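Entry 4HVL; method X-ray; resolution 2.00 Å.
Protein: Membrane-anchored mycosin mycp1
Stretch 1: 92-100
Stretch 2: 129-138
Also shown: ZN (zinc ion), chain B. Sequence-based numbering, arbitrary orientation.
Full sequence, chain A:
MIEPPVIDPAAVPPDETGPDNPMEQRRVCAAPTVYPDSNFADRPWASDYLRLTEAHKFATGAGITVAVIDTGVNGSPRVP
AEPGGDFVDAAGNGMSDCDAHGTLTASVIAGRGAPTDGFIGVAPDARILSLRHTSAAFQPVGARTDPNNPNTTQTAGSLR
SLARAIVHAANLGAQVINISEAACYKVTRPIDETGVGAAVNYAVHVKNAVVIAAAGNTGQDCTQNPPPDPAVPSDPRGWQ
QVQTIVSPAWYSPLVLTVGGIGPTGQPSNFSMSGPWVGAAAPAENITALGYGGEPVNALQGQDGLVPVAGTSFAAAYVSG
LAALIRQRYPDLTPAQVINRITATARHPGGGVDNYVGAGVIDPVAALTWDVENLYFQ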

# COMPACT_ATOMS: atom_id res chain seq x y z
N GLY A 92 -21.83 0.99 -1.50
CA GLY A 92 -20.90 2.07 -1.84
C GLY A 92 -20.22 1.88 -3.18
O GLY A 92 -20.49 0.90 -3.89
N ASN A 93 -19.34 2.82 -3.53
CA ASN A 93 -18.62 2.78 -4.81
C ASN A 93 -17.12 3.13 -4.72
O ASN A 93 -16.46 3.21 -5.74
CB ASN A 93 -19.31 3.67 -5.86
CG ASN A 93 -19.18 5.16 -5.54
OD1 ASN A 93 -18.53 5.56 -4.58
ND2 ASN A 93 -19.83 5.98 -6.35
N GLY A 94 -16.61 3.34 -3.51
CA GLY A 94 -15.18 3.63 -3.29
C GLY A 94 -14.84 5.11 -3.22
O GLY A 94 -13.70 5.48 -2.96
N MET A 95 -15.86 5.95 -3.41
CA MET A 95 -15.69 7.40 -3.45
C MET A 95 -16.13 8.09 -2.16
O MET A 95 -16.49 9.27 -2.18
CB MET A 95 -16.45 8.00 -4.63
CG MET A 95 -15.92 7.59 -6.00
SD MET A 95 -14.16 7.91 -6.25
CE MET A 95 -14.06 9.68 -5.99
N SER A 96 -16.05 7.36 -1.06
CA SER A 96 -16.29 7.91 0.27
C SER A 96 -15.17 7.45 1.21
O SER A 96 -15.02 6.25 1.47
CB SER A 96 -17.64 7.41 0.80
OG SER A 96 -17.92 8.02 2.05
N ASP A 97 -14.39 8.40 1.69
CA ASP A 97 -13.32 8.14 2.65
C ASP A 97 -13.84 8.60 4.01
O ASP A 97 -14.07 9.77 4.20
CB ASP A 97 -12.05 8.93 2.29
CG ASP A 97 -10.90 8.61 3.20
OD1 ASP A 97 -11.05 7.68 4.06
OD2 ASP A 97 -9.83 9.25 3.01
N CYS A 98 -14.00 7.65 4.93
CA CYS A 98 -14.46 7.95 6.28
C CYS A 98 -13.28 7.96 7.27
O CYS A 98 -13.47 8.25 8.44
CB CYS A 98 -15.53 6.92 6.69
SG CYS A 98 -16.69 7.40 7.99
N ASP A 99 -12.06 7.71 6.79
CA ASP A 99 -10.91 7.47 7.67
C ASP A 99 -9.78 8.47 7.49
O ASP A 99 -8.73 8.30 8.08
CB ASP A 99 -10.35 6.06 7.39
CG ASP A 99 -11.33 4.96 7.76
OD1 ASP A 99 -12.45 4.93 7.22
OD2 ASP A 99 -10.97 4.15 8.62
N ALA A 100 -9.94 9.46 6.63
CA ALA A 100 -8.86 10.40 6.37
C ALA A 100 -7.58 9.64 6.08
O ALA A 100 -6.54 9.92 6.66
CB ALA A 100 -8.67 11.34 7.56
N LEU A 129 -8.16 4.96 -9.54
CA LEU A 129 -9.38 4.22 -9.23
C LEU A 129 -9.36 3.90 -7.74
O LEU A 129 -8.35 3.38 -7.24
CB LEU A 129 -9.44 2.93 -10.03
CG LEU A 129 -9.29 3.14 -11.53
CD1 LEU A 129 -9.35 1.81 -12.25
CD2 LEU A 129 -10.36 4.09 -12.06
N SER A 130 -10.44 4.24 -7.03
CA SER A 130 -10.53 4.03 -5.57
C SER A 130 -11.40 2.82 -5.19
O SER A 130 -12.59 2.78 -5.48
CB SER A 130 -11.07 5.28 -4.87
OG SER A 130 -11.20 5.08 -3.45
N LEU A 131 -10.78 1.86 -4.53
CA LEU A 131 -11.49 0.70 -3.99
C LEU A 131 -11.39 0.78 -2.48
O LEU A 131 -10.27 0.84 -1.93
CB LEU A 131 -10.83 -0.60 -4.44
CG LEU A 131 -10.86 -0.96 -5.92
CD1 LEU A 131 -9.73 -0.26 -6.69
CD2 LEU A 131 -10.74 -2.47 -6.08
N ARG A 132 -12.53 0.84 -1.80
CA ARG A 132 -12.54 0.84 -0.36
C ARG A 132 -12.59 -0.62 0.13
O ARG A 132 -13.55 -1.34 -0.12
CB ARG A 132 -13.67 1.67 0.24
CG ARG A 132 -13.74 1.50 1.76
CD ARG A 132 -14.47 2.60 2.48
NE ARG A 132 -15.91 2.55 2.21
CZ ARG A 132 -16.81 3.30 2.84
NH1 ARG A 132 -16.43 4.14 3.78
NH2 ARG A 132 -18.08 3.20 2.51
N HIS A 133 -11.54 -1.02 0.82
CA HIS A 133 -11.45 -2.33 1.44
C HIS A 133 -11.49 -2.29 2.98
O HIS A 133 -11.92 -3.27 3.60
CB HIS A 133 -10.21 -3.08 0.96
CG HIS A 133 -10.02 -4.39 1.64
ND1 HIS A 133 -9.19 -4.54 2.73
CD2 HIS A 133 -10.65 -5.58 1.49
CE1 HIS A 133 -9.27 -5.78 3.18
NE2 HIS A 133 -10.15 -6.43 2.44
N THR A 134 -11.08 -1.17 3.60
CA THR A 134 -11.04 -1.04 5.06
C THR A 134 -11.66 0.25 5.53
O THR A 134 -11.57 1.25 4.84
CB THR A 134 -9.57 -1.08 5.58
OG1 THR A 134 -9.09 -2.41 5.51
CG2 THR A 134 -9.45 -0.66 7.04
N SER A 135 -12.29 0.21 6.72
CA SER A 135 -12.63 1.43 7.48
C SER A 135 -12.77 1.15 8.97
O SER A 135 -13.57 0.29 9.37
CB SER A 135 -13.93 2.08 7.01
OG SER A 135 -14.28 3.16 7.90
N ALA A 136 -12.05 1.94 9.77
CA ALA A 136 -12.21 1.92 11.21
C ALA A 136 -13.57 2.47 11.69
O ALA A 136 -13.90 2.36 12.85
CB ALA A 136 -11.07 2.70 11.86
N ALA A 137 -14.35 3.09 10.80
CA ALA A 137 -15.65 3.66 11.17
C ALA A 137 -16.80 2.63 11.14
O ALA A 137 -17.91 2.91 11.62
CB ALA A 137 -15.99 4.82 10.24
N PHE A 138 -16.54 1.46 10.56
CA PHE A 138 -17.54 0.40 10.42
C PHE A 138 -17.21 -0.78 11.30
O PHE A 138 -16.03 -1.06 11.56
CB PHE A 138 -17.57 -0.10 8.98
CG PHE A 138 -18.23 0.84 8.02
CD1 PHE A 138 -17.65 2.07 7.73
CD2 PHE A 138 -19.40 0.48 7.38
CE1 PHE A 138 -18.26 2.94 6.83
CE2 PHE A 138 -20.00 1.34 6.48
CZ PHE A 138 -19.43 2.56 6.20
ZN ZN B . -7.98 -3.20 3.88
O HOH W 1 -18.18 6.32 3.99
O HOH W 2 -13.53 4.93 4.80

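Stretch 2 enters as the end of a strand (129-132) and leaves as a loop closed by a turn, while stretch 1 runs beside it without regular secondary structure. Along the strand, side chains alternate: Leu129 and Leu131 point away from stretch 1, and Ser130 and Arg132 point toward it. Ser130 makes the first polar link, its OG donating a hydrogen bond of 2.6 Å to Gly94 O. Its own carbonyl lies against the same glycine, with Gly94 CA 3.5 Å from Ser130 O in a CA-H...O contact. So close an approach leaves no room for a side chain: an ideal CB on Gly94 would fall 2.1 Å from Ser130 O, and at phi/psi of 94/-3° it would also jam against the preceding carbonyl oxygen. At the margin, Met95 SD lies 4.3 Å from Ser130 CB, although the methionine CA-to-CB bond points away.

Arg132 has the largest area covered by the other stretch, 82 Å². Its guanidinium lies beside the backbone of stretch 1, with Ser96 O over one face and Cys98 CB near its plane at the edge. Ser96 O is 3.4 Å from Arg132 NH1, but the poor angle rules out a hydrogen bond. NH1 is instead linked to stretch 1 through two waters. It donates to water 1 at 2.8 Å from Arg132 NH1, and this water also hydrogen-bonds Ser96 OG at 2.6 Å. Water 2, 3.2 Å from Arg132 NH1, accepts from it and from Cys98 N at 2.8 Å, and donates to Asp99 OD1 at 2.7 Å. NE and NH2 of Arg132 find partners elsewhere in the structure.

His133 and Thr134 turn to a different task, binding zinc through His133 ND1 and Thr134 OG1, each 2.1 Å from ZN.

From Ser135 onward, the Asp99 carboxylate organises the contact. Ser135 OG donates to Asp99 OD1 at 2.6 Å, and Ala136 N donates to Asp99 OD2 at 2.7 Å with an angle of 150°, so the two oxygens engage successive residues. Ser135 OG also accepts from Ala137 N at 2.9 Å, which ties the serine into the type I turn from Ser135 to Phe138; the turn's backbone bond, Phe138 N to Ser135 O, is weak at 3.4 Å. The methyl group of Ala137 points toward stretch 1 and packs against the cysteine sulfur, with Cys98 SG 3.5 Å from Ala137 CB, adding an apolar contact beside the polar cluster.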